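PDB 5XIL: putative prolyl-tRNA synthetase from Leishmania major, which probably attaches L-proline to tRNA(Pro) at the expense of ATP, the chain here being the C-terminal part with the class II catalytic core, anticodon-binding domain and zinc-binding C-terminal domain. Local coordinates for residues Tyr44-Lys47 with Cys48-Phe52; Leu176-Leu179 with Glu180-Ser184; Arg318-Ser321 with Glu322-Gly326; Ser14-Tyr17 with Ile18-Thr22. All coordinates share one frame; numbering follows the deposited sequence.

How the contacts relate
All four contacts lie within single helices, and each joins side chains about one turn apart. Contacts 1 and 2 are the buried ones. They belong to helices 40-60 and 168-189, which pack together, and Phe52 CE2 of contact 1 lies 3.8 Å from Ser184 O of contact 2. Contact 2 is mainly a methyl over a tyrosine ring, whereas contact 1 adds a charged edge at the second subunit. Contacts 3 and 4 are partly buried. Contact 3 belongs to the anticodon-binding domain, with its centre about 35 Å from that of contact 2, and joins charged groups through water. Contact 4, on helix 13-23, sets aliphatic methyls on two aromatic rings.

Contact 1 (Tyr44-Lys47 with Cys48-Phe52); sequences YVWK and CVQRF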
loop_
_atom_site.group_PDB
_atom_site.type_symbol
_atom_site.label_atom_id
_atom_site.label_comp_id
_atom_site.label_asym_id
_atom_site.label_seq_id
_atom_site.Cartn_x
_atom_site.Cartn_y
_atom_site.Cartn_z
ATOM N N TYR A 44 -5.965 -9.682 -2.617
ATOM C CA TYR A 44 -5.113 -9.370 -3.775
ATOM C C TYR A 44 -5.794 -8.338 -4.624
ATOM O O TYR A 44 -5.143 -7.436 -5.189
ATOM C CB TYR A 44 -4.825 -10.584 -4.629
ATOM C CG TYR A 44 -3.847 -10.301 -5.681
ATOM C CD1 TYR A 44 -2.495 -10.259 -5.375
ATOM C CD2 TYR A 44 -4.246 -10.096 -7.002
ATOM C CE1 TYR A 44 -1.550 -9.962 -6.371
ATOM C CE2 TYR A 44 -3.344 -9.787 -8.006
ATOM C CZ TYR A 44 -1.994 -9.715 -7.683
ATOM O OH TYR A 44 -1.090 -9.436 -8.638
ATOM N N VAL A 45 -7.131 -8.450 -4.710
ATOM C CA VAL A 45 -7.877 -7.437 -5.486
ATOM C C VAL A 45 -7.673 -5.994 -4.930
ATOM O O VAL A 45 -7.392 -5.101 -5.662
ATOM C CB VAL A 45 -9.368 -7.795 -5.602
ATOM C CG1 VAL A 45 -10.057 -6.756 -6.403
ATOM C CG2 VAL A 45 -9.536 -9.173 -6.204
ATOM N N TRP A 46 -7.781 -5.844 -3.611
ATOM C CA TRP A 46 -7.561 -4.590 -2.892
ATOM C C TRP A 46 -6.125 -4.152 -3.068
ATOM O O TRP A 46 -5.878 -3.020 -3.438
ATOM C CB TRP A 46 -7.979 -4.716 -1.439
ATOM C CG TRP A 46 -8.028 -3.354 -0.775
ATOM C CD1 TRP A 46 -7.219 -2.938 0.202
ATOM C CD2 TRP A 46 -8.862 -2.212 -1.130
ATOM N NE1 TRP A 46 -7.515 -1.613 0.538
ATOM C CE2 TRP A 46 -8.497 -1.146 -0.293
ATOM C CE3 TRP A 46 -9.831 -1.989 -2.083
ATOM C CZ2 TRP A 46 -9.130 0.116 -0.347
ATOM C CZ3 TRP A 46 -10.476 -0.772 -2.127
ATOM C CH2 TRP A 46 -10.123 0.271 -1.277
ATOM N N LYS A 47 -5.194 -5.089 -3.005
ATOM C CA LYS A 47 -3.764 -4.724 -3.231
ATOM C C LYS A 47 -3.585 -4.096 -4.625
ATOM O O LYS A 47 -2.903 -3.104 -4.773
ATOM C CB LYS A 47 -2.901 -5.952 -3.103
ATOM C CG LYS A 47 -1.480 -5.607 -3.017
ATOM C CD LYS A 47 -0.678 -6.910 -3.090
ATOM C CE LYS A 47 0.501 -6.891 -2.138
ATOM N NZ LYS A 47 1.316 -8.130 -2.353
ATOM N N CYS A 48 -4.255 -4.655 -5.615
ATOM C CA CYS A 48 -4.210 -4.214 -7.010
ATOM C C CYS A 48 -4.804 -2.833 -7.148
ATOM O O CYS A 48 -4.272 -1.960 -7.859
ATOM C CB CYS A 48 -4.946 -5.152 -7.966
ATOM S SG CYS A 48 -4.073 -6.707 -8.207
ATOM N N VAL A 49 -5.934 -2.646 -6.445
ATOM C CA VAL A 49 -6.565 -1.346 -6.423
ATOM C C VAL A 49 -5.686 -0.285 -5.786
ATOM O O VAL A 49 -5.537 0.879 -6.308
ATOM C CB VAL A 49 -7.942 -1.393 -5.738
ATOM C CG1 VAL A 49 -8.494 0.019 -5.516
ATOM C CG2 VAL A 49 -8.888 -2.265 -6.535
ATOM N N GLN A 50 -5.077 -0.653 -4.682
ATOM C CA GLN A 50 -4.161 0.267 -4.014
ATOM C C GLN A 50 -3.006 0.712 -4.938
ATOM O O GLN A 50 -2.685 1.880 -5.011
ATOM C CB GLN A 50 -3.549 -0.346 -2.769
ATOM C CG GLN A 50 -4.458 -0.387 -1.609
ATOM C CD GLN A 50 -3.833 -0.996 -0.341
ATOM O OE1 GLN A 50 -3.088 -1.944 -0.405
ATOM N NE2 GLN A 50 -4.196 -0.468 0.785
ATOM N N ARG A 51 -2.382 -0.224 -5.622
ATOM C CA ARG A 51 -1.314 0.089 -6.543
ATOM C C ARG A 51 -1.758 1.019 -7.659
ATOM O O ARG A 51 -1.132 2.048 -7.886
ATOM C CB ARG A 51 -0.695 -1.169 -7.076
ATOM C CG ARG A 51 0.112 -1.865 -5.982
ATOM C CD ARG A 51 0.581 -3.250 -6.432
ATOM N NE ARG A 51 1.336 -3.917 -5.374
ATOM C CZ ARG A 51 1.528 -5.237 -5.335
ATOM N NH1 ARG A 51 1.045 -5.995 -6.282
ATOM N NH2 ARG A 51 2.220 -5.789 -4.352
ATOM N N PHE A 52 -2.873 0.685 -8.297
ATOM C CA PHE A 52 -3.339 1.274 -9.519
ATOM C C PHE A 52 -3.889 2.655 -9.186
ATOM O O PHE A 52 -3.521 3.600 -9.809
ATOM C CB PHE A 52 -4.429 0.373 -10.129
ATOM C CG PHE A 52 -5.106 0.896 -11.372
ATOM C CD1 PHE A 52 -4.503 0.775 -12.618
ATOM C CD2 PHE A 52 -6.344 1.546 -11.304
ATOM C CE1 PHE A 52 -5.147 1.214 -13.767
ATOM C CE2 PHE A 52 -6.997 1.970 -12.456
ATOM C CZ PHE A 52 -6.384 1.833 -13.676
HETATM O O HOH W 1 -6.817 0.557 2.522
#
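Tyr44 and Cys48 meet one turn apart on helix 40-60, with Cys48 SG 3.2 Å from Tyr44 CE2. The sulfur sits obliquely to the ring, 3.8 Å from its centroid, in a sulfur-aromatic contact. On the buried side, Val49 CG1 approaches Trp46 CZ3 at 4.0 Å, and both residues also pack on Leu264 of strand 253-265. The next residue, Gln50, lays its CG over one face of the Trp46 five-membered ring, a CH-pi contact at 4.2 Å from its centroid. The indole and the amide are turned 40° apart. Here the packing gives way to water: one molecule in the indole plane accepts from Trp46 NE1 at 3.0 Å and, weakly, from Gln50 NE2.

The other edge is charged. Lys47 CD lies over one face of the Arg51 guanidinium, toward its rim, 3.4 Å from Arg51 NH2. The lysine chain bends at chi3 (-140°), and Lys47 NZ ends 3.2 Å from Arg51 NH2. Both nitrogens form salt bridges to OE1 of Glu58 of the second subunit. The carboxylate of Glu58 probably balances both charges, and this ties the helix edge to the second subunit.

Contact 2 (Leu176-Leu179 with Glu180-Ser184); sequences LEIL and ECYAS
This is a one-turn contact inside helix 168-189 of the class II catalytic core, where a branched aliphatic side chain packs on an aromatic ring. Ile178 and Tyr182 lie side by side and point the same way. Ile178 CG2 sits over the tyrosine ring, 4.0 Å from its centroid and 24° off the normal, a CH-pi contact. Ile178 CG2 is 3.7 Å from Tyr182 CZ. The methyl is brought there because CG2 stands opposite the backbone N of Ile178, while CG1 takes the position beside that nitrogen (chi1 -69°). The carbonyl oxygen Ile178 O lies over the same face of the Tyr182 ring, 3.6 Å above its plane and toward the rim. This oxygen accepts the Tyr182 N hydrogen bond at 3.0 Å, with the donor in the carbonyl plane.

Further along, Glu180 O takes two bonds from Ser184, one from N and one from OG at 2.7 Å. They arrive from opposite faces of the carbonyl plane. Around the helix, Ile178 and Cys181 pack on helix 40-60, and Tyr182 on Trp262 and Leu264. Leu179 and Ala183 reach strand 210-218.

The polar ends are paired beyond this turn: Tyr182 OH with Gln159, Glu180 with Arg196 and Glu177 with Lys173. The buried hydroxyls of Tyr182 and Ser184 thus both have partners, and the helix can bury them within an otherwise largely apolar interface.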
loop_
_atom_site.group_PDB
_atom_site.type_symbol
_atom_site.label_atom_id
_atom_site.label_comp_id
_atom_site.label_asym_id
_atom_site.label_seq_id
_atom_site.Cartn_x
_atom_site.Cartn_y
_atom_site.Cartn_z
ATOM N N LEU A 176 -13.605 15.807 -10.914
ATOM C CA LEU A 176 -13.832 14.961 -12.068
ATOM C C LEU A 176 -12.619 14.131 -12.460
ATOM O O LEU A 176 -12.791 13.047 -12.993
ATOM C CB LEU A 176 -14.332 15.760 -13.257
ATOM C CG LEU A 176 -15.671 16.474 -13.121
ATOM C CD1 LEU A 176 -15.973 17.440 -14.261
ATOM C CD2 LEU A 176 -16.760 15.428 -13.055
ATOM N N GLU A 177 -11.423 14.610 -12.208
ATOM C CA GLU A 177 -10.231 13.808 -12.413
ATOM C C GLU A 177 -10.264 12.572 -11.530
ATOM O O GLU A 177 -9.936 11.454 -11.993
ATOM C CB GLU A 177 -8.941 14.579 -12.201
ATOM C CG GLU A 177 -8.638 15.532 -13.378
ATOM C CD GLU A 177 -7.561 16.567 -13.034
ATOM O OE1 GLU A 177 -7.334 16.927 -11.862
ATOM O OE2 GLU A 177 -6.936 17.066 -13.971
ATOM N N ILE A 178 -10.654 12.788 -10.300
ATOM C CA ILE A 178 -10.726 11.735 -9.330
ATOM C C ILE A 178 -11.837 10.758 -9.712
ATOM O O ILE A 178 -11.640 9.533 -9.669
ATOM C CB ILE A 178 -10.919 12.292 -7.890
ATOM C CG1 ILE A 178 -9.662 13.014 -7.394
ATOM C CG2 ILE A 178 -11.353 11.168 -6.926
ATOM C CD1 ILE A 178 -8.465 12.119 -7.136
ATOM N N LEU A 179 -12.984 11.285 -10.140
ATOM C CA LEU A 179 -14.039 10.439 -10.637
ATOM C C LEU A 179 -13.606 9.569 -11.792
ATOM O O LEU A 179 -13.923 8.375 -11.793
ATOM C CB LEU A 179 -15.314 11.239 -11.040
ATOM C CG LEU A 179 -16.542 10.344 -11.237
ATOM C CD1 LEU A 179 -17.037 9.868 -9.907
ATOM C CD2 LEU A 179 -17.632 11.084 -11.987
ATOM N N GLU A 180 -12.816 10.126 -12.722
ATOM C CA GLU A 180 -12.235 9.317 -13.798
ATOM C C GLU A 180 -11.334 8.208 -13.305
ATOM O O GLU A 180 -11.350 7.092 -13.875
ATOM C CB GLU A 180 -11.559 10.180 -14.857
ATOM C CG GLU A 180 -12.522 10.994 -15.666
ATOM C CD GLU A 180 -13.671 10.210 -16.369
ATOM O OE1 GLU A 180 -13.510 9.096 -16.829
ATOM O OE2 GLU A 180 -14.732 10.822 -16.502
ATOM N N CYS A 181 -10.556 8.480 -12.248
ATOM C CA CYS A 181 -9.769 7.467 -11.631
ATOM C C CYS A 181 -10.626 6.312 -11.110
ATOM O O CYS A 181 -10.269 5.135 -11.288
ATOM C CB CYS A 181 -8.936 8.001 -10.452
ATOM S SG CYS A 181 -7.664 9.165 -10.903
ATOM N N TYR A 182 -11.737 6.650 -10.446
ATOM C CA TYR A 182 -12.608 5.635 -9.885
ATOM C C TYR A 182 -13.277 4.811 -11.044
ATOM O O TYR A 182 -13.442 3.583 -10.936
ATOM C CB TYR A 182 -13.654 6.328 -8.986
ATOM C CG TYR A 182 -13.126 6.928 -7.687
ATOM C CD1 TYR A 182 -11.865 6.574 -7.173
ATOM C CD2 TYR A 182 -13.885 7.819 -6.952
ATOM C CE1 TYR A 182 -11.423 7.082 -5.990
ATOM C CE2 TYR A 182 -13.441 8.316 -5.800
ATOM C CZ TYR A 182 -12.241 7.963 -5.284
ATOM O OH TYR A 182 -11.852 8.409 -4.027
ATOM N N ALA A 183 -13.749 5.512 -12.072
ATOM C CA ALA A 183 -14.296 4.863 -13.241
ATOM C C ALA A 183 -13.260 3.875 -13.789
ATOM O O ALA A 183 -13.637 2.765 -14.219
ATOM C CB ALA A 183 -14.696 5.853 -14.332
ATOM N N SER A 184 -12.024 4.317 -13.862
ATOM C CA SER A 184 -10.940 3.488 -14.389
ATOM C C SER A 184 -10.665 2.272 -13.532
ATOM O O SER A 184 -10.393 1.202 -14.046
ATOM C CB SER A 184 -9.662 4.251 -14.570
ATOM O OG SER A 184 -9.912 5.349 -15.395
#

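Contact 3 (Arg318-Ser321 with Glu322-Gly326); sequences RLES and ELCEG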
loop_
_atom_site.group_PDB
_atom_site.type_symbol
_atom_site.label_atom_id
_atom_site.label_comp_id
_atom_site.label_asym_id
_atom_site.label_seq_id
_atom_site.Cartn_x
_atom_site.Cartn_y
_atom_site.Cartn_z
ATOM N N ARG A 318 7.841 -26.746 -15.287
ATOM C CA ARG A 318 8.534 -25.972 -16.267
ATOM C C ARG A 318 7.642 -24.917 -16.902
ATOM O O ARG A 318 8.077 -23.805 -17.212
ATOM C CB ARG A 318 9.060 -26.906 -17.354
ATOM C CG ARG A 318 9.806 -26.209 -18.464
ATOM C CD ARG A 318 10.679 -27.238 -19.197
ATOM N NE ARG A 318 9.919 -28.231 -19.999
ATOM C CZ ARG A 318 9.734 -29.533 -19.715
ATOM N NH1 ARG A 318 10.228 -30.102 -18.604
ATOM N NH2 ARG A 318 9.035 -30.300 -20.569
ATOM N N LEU A 319 6.447 -25.321 -17.219
ATOM C CA LEU A 319 5.479 -24.404 -17.795
ATOM C C LEU A 319 5.194 -23.235 -16.845
ATOM O O LEU A 319 5.190 -22.076 -17.230
ATOM C CB LEU A 319 4.211 -25.165 -18.193
ATOM C CG LEU A 319 3.080 -24.244 -18.720
ATOM C CD1 LEU A 319 3.562 -23.536 -19.974
ATOM C CD2 LEU A 319 1.769 -24.948 -19.043
ATOM N N GLU A 320 4.985 -23.562 -15.608
ATOM C CA GLU A 320 4.780 -22.567 -14.572
ATOM C C GLU A 320 5.900 -21.553 -14.597
ATOM O O GLU A 320 5.684 -20.325 -14.563
ATOM C CB GLU A 320 4.705 -23.218 -13.220
ATOM C CG GLU A 320 4.469 -22.203 -12.114
ATOM C CD GLU A 320 4.472 -22.800 -10.721
ATOM O OE1 GLU A 320 4.242 -24.009 -10.487
ATOM O OE2 GLU A 320 4.693 -22.012 -9.832
ATOM N N SER A 321 7.119 -22.079 -14.669
ATOM C CA SER A 321 8.292 -21.235 -14.620
ATOM C C SER A 321 8.371 -20.330 -15.823
ATOM O O SER A 321 8.717 -19.166 -15.693
ATOM C CB SER A 321 9.558 -22.074 -14.394
ATOM O OG SER A 321 10.632 -21.143 -14.492
ATOM N N GLU A 322 8.076 -20.860 -17.003
ATOM C CA GLU A 322 8.164 -20.118 -18.242
ATOM C C GLU A 322 7.092 -19.013 -18.247
ATOM O O GLU A 322 7.321 -17.860 -18.652
ATOM C CB GLU A 322 7.892 -21.035 -19.430
ATOM C CG GLU A 322 9.032 -22.050 -19.660
ATOM C CD GLU A 322 8.744 -23.099 -20.737
ATOM O OE1 GLU A 322 7.722 -23.006 -21.446
ATOM O OE2 GLU A 322 9.566 -24.065 -20.869
ATOM N N LEU A 323 5.896 -19.379 -17.794
ATOM C CA LEU A 323 4.843 -18.310 -17.789
ATOM C C LEU A 323 5.184 -17.159 -16.833
ATOM O O LEU A 323 5.031 -15.959 -17.167
ATOM C CB LEU A 323 3.505 -18.924 -17.516
ATOM C CG LEU A 323 2.931 -19.892 -18.542
ATOM C CD1 LEU A 323 1.639 -20.464 -18.033
ATOM C CD2 LEU A 323 2.667 -19.218 -19.846
ATOM N N CYS A 324 5.689 -17.502 -15.672
ATOM C CA CYS A 324 5.953 -16.483 -14.630
ATOM C C CYS A 324 7.102 -15.572 -15.063
ATOM O O CYS A 324 7.067 -14.340 -14.902
ATOM C CB CYS A 324 6.203 -17.157 -13.271
ATOM S SG CYS A 324 4.832 -17.984 -12.456
ATOM N N GLU A 325 8.075 -16.152 -15.762
ATOM C CA GLU A 325 9.172 -15.397 -16.324
ATOM C C GLU A 325 8.684 -14.423 -17.367
ATOM O O GLU A 325 9.247 -13.363 -17.500
ATOM C CB GLU A 325 10.263 -16.331 -16.938
ATOM C CG GLU A 325 11.530 -15.593 -17.345
ATOM C CD GLU A 325 12.330 -15.030 -16.148
ATOM O OE1 GLU A 325 12.177 -15.516 -14.996
ATOM O OE2 GLU A 325 13.141 -14.094 -16.375
ATOM N N GLY A 326 7.596 -14.758 -18.055
ATOM C CA GLY A 326 6.959 -13.880 -19.014
ATOM C C GLY A 326 5.910 -12.960 -18.404
ATOM O O GLY A 326 5.186 -12.308 -19.113
HETATM O O HOH W 2 9.667 -26.278 -22.445
#
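Arg318 starts with CG trans to its backbone N (chi1 179°), whereas Glu322 sends CG back beside its own nitrogen (chi1 -70°). The two chains therefore run side by side and point the same way. The closest meeting of the side chains is Glu322 OE2 with the methylene CG of Arg318, at 3.2 Å. The arginine end then turns away from the acid. Arg318 NE stays 4.3 Å from Glu322 OE2, too far for a salt bridge. The guanidinium and carboxylate planes are 50° apart.

A water joins them instead. It lies at the edge of the guanidinium, in its plane, accepts from Arg318 NE at 3.1 Å and donates to Glu322 OE2 at 2.7 Å. The other carboxylate oxygen, OE1, is hydrogen-bonded to Trp383 NE1, so both oxygens of Glu322 are engaged.

On the buried side, Leu319 CD1 packs on Leu323 CG at 4.0 Å, the two side chains lying aslant. Leu319 also touches Ile295 and Trp383, and Leu323 reaches helix 387-412. The backbone bond from Leu323 N to Leu319 O is 2.8 Å long. Gly326 is the first residue to leave helical geometry.

One apolar flank and one hydrated, charged flank make this an amphipathic helix. It is the crossover helix of the beta-alpha-beta unit formed by strand 293-297, helix 306-325 and strand 330-332 in the anticodon-binding domain.

Contact 4 (Ser14-Tyr17 with Ile18-Thr22); sequences SAWY and IDVIT. With ACT (acetate ion), chain D.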
loop_
_atom_site.group_PDB
_atom_site.type_symbol
_atom_site.label_atom_id
_atom_site.label_comp_id
_atom_site.label_asym_id
_atom_site.label_seq_id
_atom_site.Cartn_x
_atom_site.Cartn_y
_atom_site.Cartn_z
ATOM N N SER A 14 -28.713 -13.891 -2.565
ATOM C CA SER A 14 -27.984 -13.859 -1.302
ATOM C C SER A 14 -27.269 -15.150 -0.927
ATOM O O SER A 14 -26.163 -15.094 -0.406
ATOM C CB SER A 14 -28.897 -13.534 -0.148
ATOM O OG SER A 14 -29.390 -12.282 -0.396
ATOM N N ALA A 15 -27.915 -16.281 -1.109
ATOM C CA ALA A 15 -27.302 -17.550 -0.807
ATOM C C ALA A 15 -26.203 -17.903 -1.824
ATOM O O ALA A 15 -25.194 -18.482 -1.481
ATOM C CB ALA A 15 -28.348 -18.664 -0.792
ATOM N N TRP A 16 -26.428 -17.562 -3.084
ATOM C CA TRP A 16 -25.415 -17.728 -4.087
ATOM C C TRP A 16 -24.137 -16.963 -3.674
ATOM O O TRP A 16 -23.048 -17.517 -3.702
ATOM C CB TRP A 16 -25.930 -17.191 -5.401
ATOM C CG TRP A 16 -24.871 -17.129 -6.430
ATOM C CD1 TRP A 16 -24.498 -18.138 -7.263
ATOM C CD2 TRP A 16 -24.068 -15.998 -6.782
ATOM N NE1 TRP A 16 -23.504 -17.737 -8.098
ATOM C CE2 TRP A 16 -23.181 -16.435 -7.813
ATOM C CE3 TRP A 16 -24.003 -14.689 -6.337
ATOM C CZ2 TRP A 16 -22.225 -15.585 -8.410
ATOM C CZ3 TRP A 16 -23.058 -13.847 -6.913
ATOM C CH2 TRP A 16 -22.159 -14.316 -7.934
ATOM N N TYR A 17 -24.317 -15.709 -3.277
ATOM C CA TYR A 17 -23.158 -14.823 -3.030
ATOM C C TYR A 17 -22.386 -15.377 -1.833
ATOM O O TYR A 17 -21.166 -15.480 -1.878
ATOM C CB TYR A 17 -23.683 -13.451 -2.699
ATOM C CG TYR A 17 -22.643 -12.394 -2.431
ATOM C CD1 TYR A 17 -21.912 -11.857 -3.451
ATOM C CD2 TYR A 17 -22.461 -11.885 -1.171
ATOM C CE1 TYR A 17 -20.970 -10.886 -3.200
ATOM C CE2 TYR A 17 -21.535 -10.895 -0.911
ATOM C CZ TYR A 17 -20.789 -10.409 -1.953
ATOM O OH TYR A 17 -19.886 -9.412 -1.661
ATOM N N ILE A 18 -23.090 -15.685 -0.728
ATOM C CA ILE A 18 -22.423 -16.278 0.413
ATOM C C ILE A 18 -21.692 -17.577 0.102
ATOM O O ILE A 18 -20.574 -17.745 0.542
ATOM C CB ILE A 18 -23.397 -16.535 1.567
ATOM C CG1 ILE A 18 -23.767 -15.241 2.192
ATOM C CG2 ILE A 18 -22.765 -17.383 2.654
ATOM C CD1 ILE A 18 -25.125 -15.326 2.829
ATOM N N ASP A 19 -22.271 -18.450 -0.704
ATOM C CA ASP A 19 -21.650 -19.708 -1.079
ATOM C C ASP A 19 -20.397 -19.408 -1.929
ATOM O O ASP A 19 -19.360 -20.019 -1.775
ATOM C CB ASP A 19 -22.631 -20.622 -1.863
ATOM C CG ASP A 19 -22.261 -22.123 -1.812
ATOM O OD1 ASP A 19 -21.808 -22.566 -0.755
ATOM O OD2 ASP A 19 -22.419 -22.875 -2.849
ATOM N N VAL A 20 -20.500 -18.446 -2.824
ATOM C CA VAL A 20 -19.330 -18.157 -3.631
ATOM C C VAL A 20 -18.186 -17.632 -2.810
ATOM O O VAL A 20 -17.070 -18.088 -3.025
ATOM C CB VAL A 20 -19.672 -17.193 -4.761
ATOM C CG1 VAL A 20 -18.422 -16.532 -5.366
ATOM C CG2 VAL A 20 -20.539 -17.940 -5.735
ATOM N N ILE A 21 -18.416 -16.631 -2.008
ATOM C CA ILE A 21 -17.323 -15.948 -1.344
ATOM C C ILE A 21 -16.622 -16.921 -0.355
ATOM O O ILE A 21 -15.447 -16.845 -0.161
ATOM C CB ILE A 21 -17.697 -14.641 -0.710
ATOM C CG1 ILE A 21 -18.626 -14.846 0.452
ATOM C CG2 ILE A 21 -18.252 -13.648 -1.731
ATOM C CD1 ILE A 21 -19.078 -13.554 1.058
ATOM N N THR A 22 -17.382 -17.869 0.163
ATOM C CA THR A 22 -16.837 -18.881 1.087
ATOM C C THR A 22 -16.052 -19.953 0.361
ATOM O O THR A 22 -14.921 -20.198 0.700
ATOM C CB THR A 22 -17.944 -19.498 1.965
ATOM O OG1 THR A 22 -18.956 -20.028 1.129
ATOM C CG2 THR A 22 -18.608 -18.495 2.762
HETATM C C ACT D . -26.855 -9.905 -1.573
HETATM O O ACT D . -26.935 -10.377 -0.447
HETATM O OXT ACT D . -27.610 -9.008 -2.062
HETATM C CH3 ACT D . -25.752 -10.487 -2.407
#
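Trp16 and Tyr17 each carry an aliphatic methyl from the next turn over one ring face. Val20 CG2 lies over the Trp16 five-membered ring, 3.9 Å from its centroid and offset toward the rim. Val20 CG2 comes closest to Trp16 CE2, at 3.7 Å. The Trp16 ring also meets that of Phe13, with planes about 10° apart, and makes a cation-pi contact with Arg9. Ile21 CG2 stands above the centre of the Tyr17 ring, 4.2 Å from the centroid and 12° off the normal. Both methyl contacts are CH-pi. Ile21 reaches this place with CG1 between its backbone N and carbonyl carbon (chi1 67°), which leaves CG2 to turn back to the tyrosine.

An acetate ion, probably from the crystallisation liquor, sits beside the same tyrosine. Acetate CH3 approaches Tyr17 CB at 3.6 Å and is oblique to the ring. Acetate O accepts from Ser14 OG at 3.1 Å, and Tyr512 OH also bonds to the ion.

The polar ends of the rings have partners elsewhere: Trp16 NE1 gives its hydrogen to Asp278 O, and Tyr17 OH bonds to Pro149 O. The Trp16 side chain is about 10 Å from that of Glu219, a magnesium ligand.

Helix 13-23 thus lies against helix 267-276, where Tyr17 touches Ile273 and Met274 and Ile21 touches Ile273. Tyr17 also packs on Thr148 and Phe150, while Trp16 and Asp19 cover Ile5.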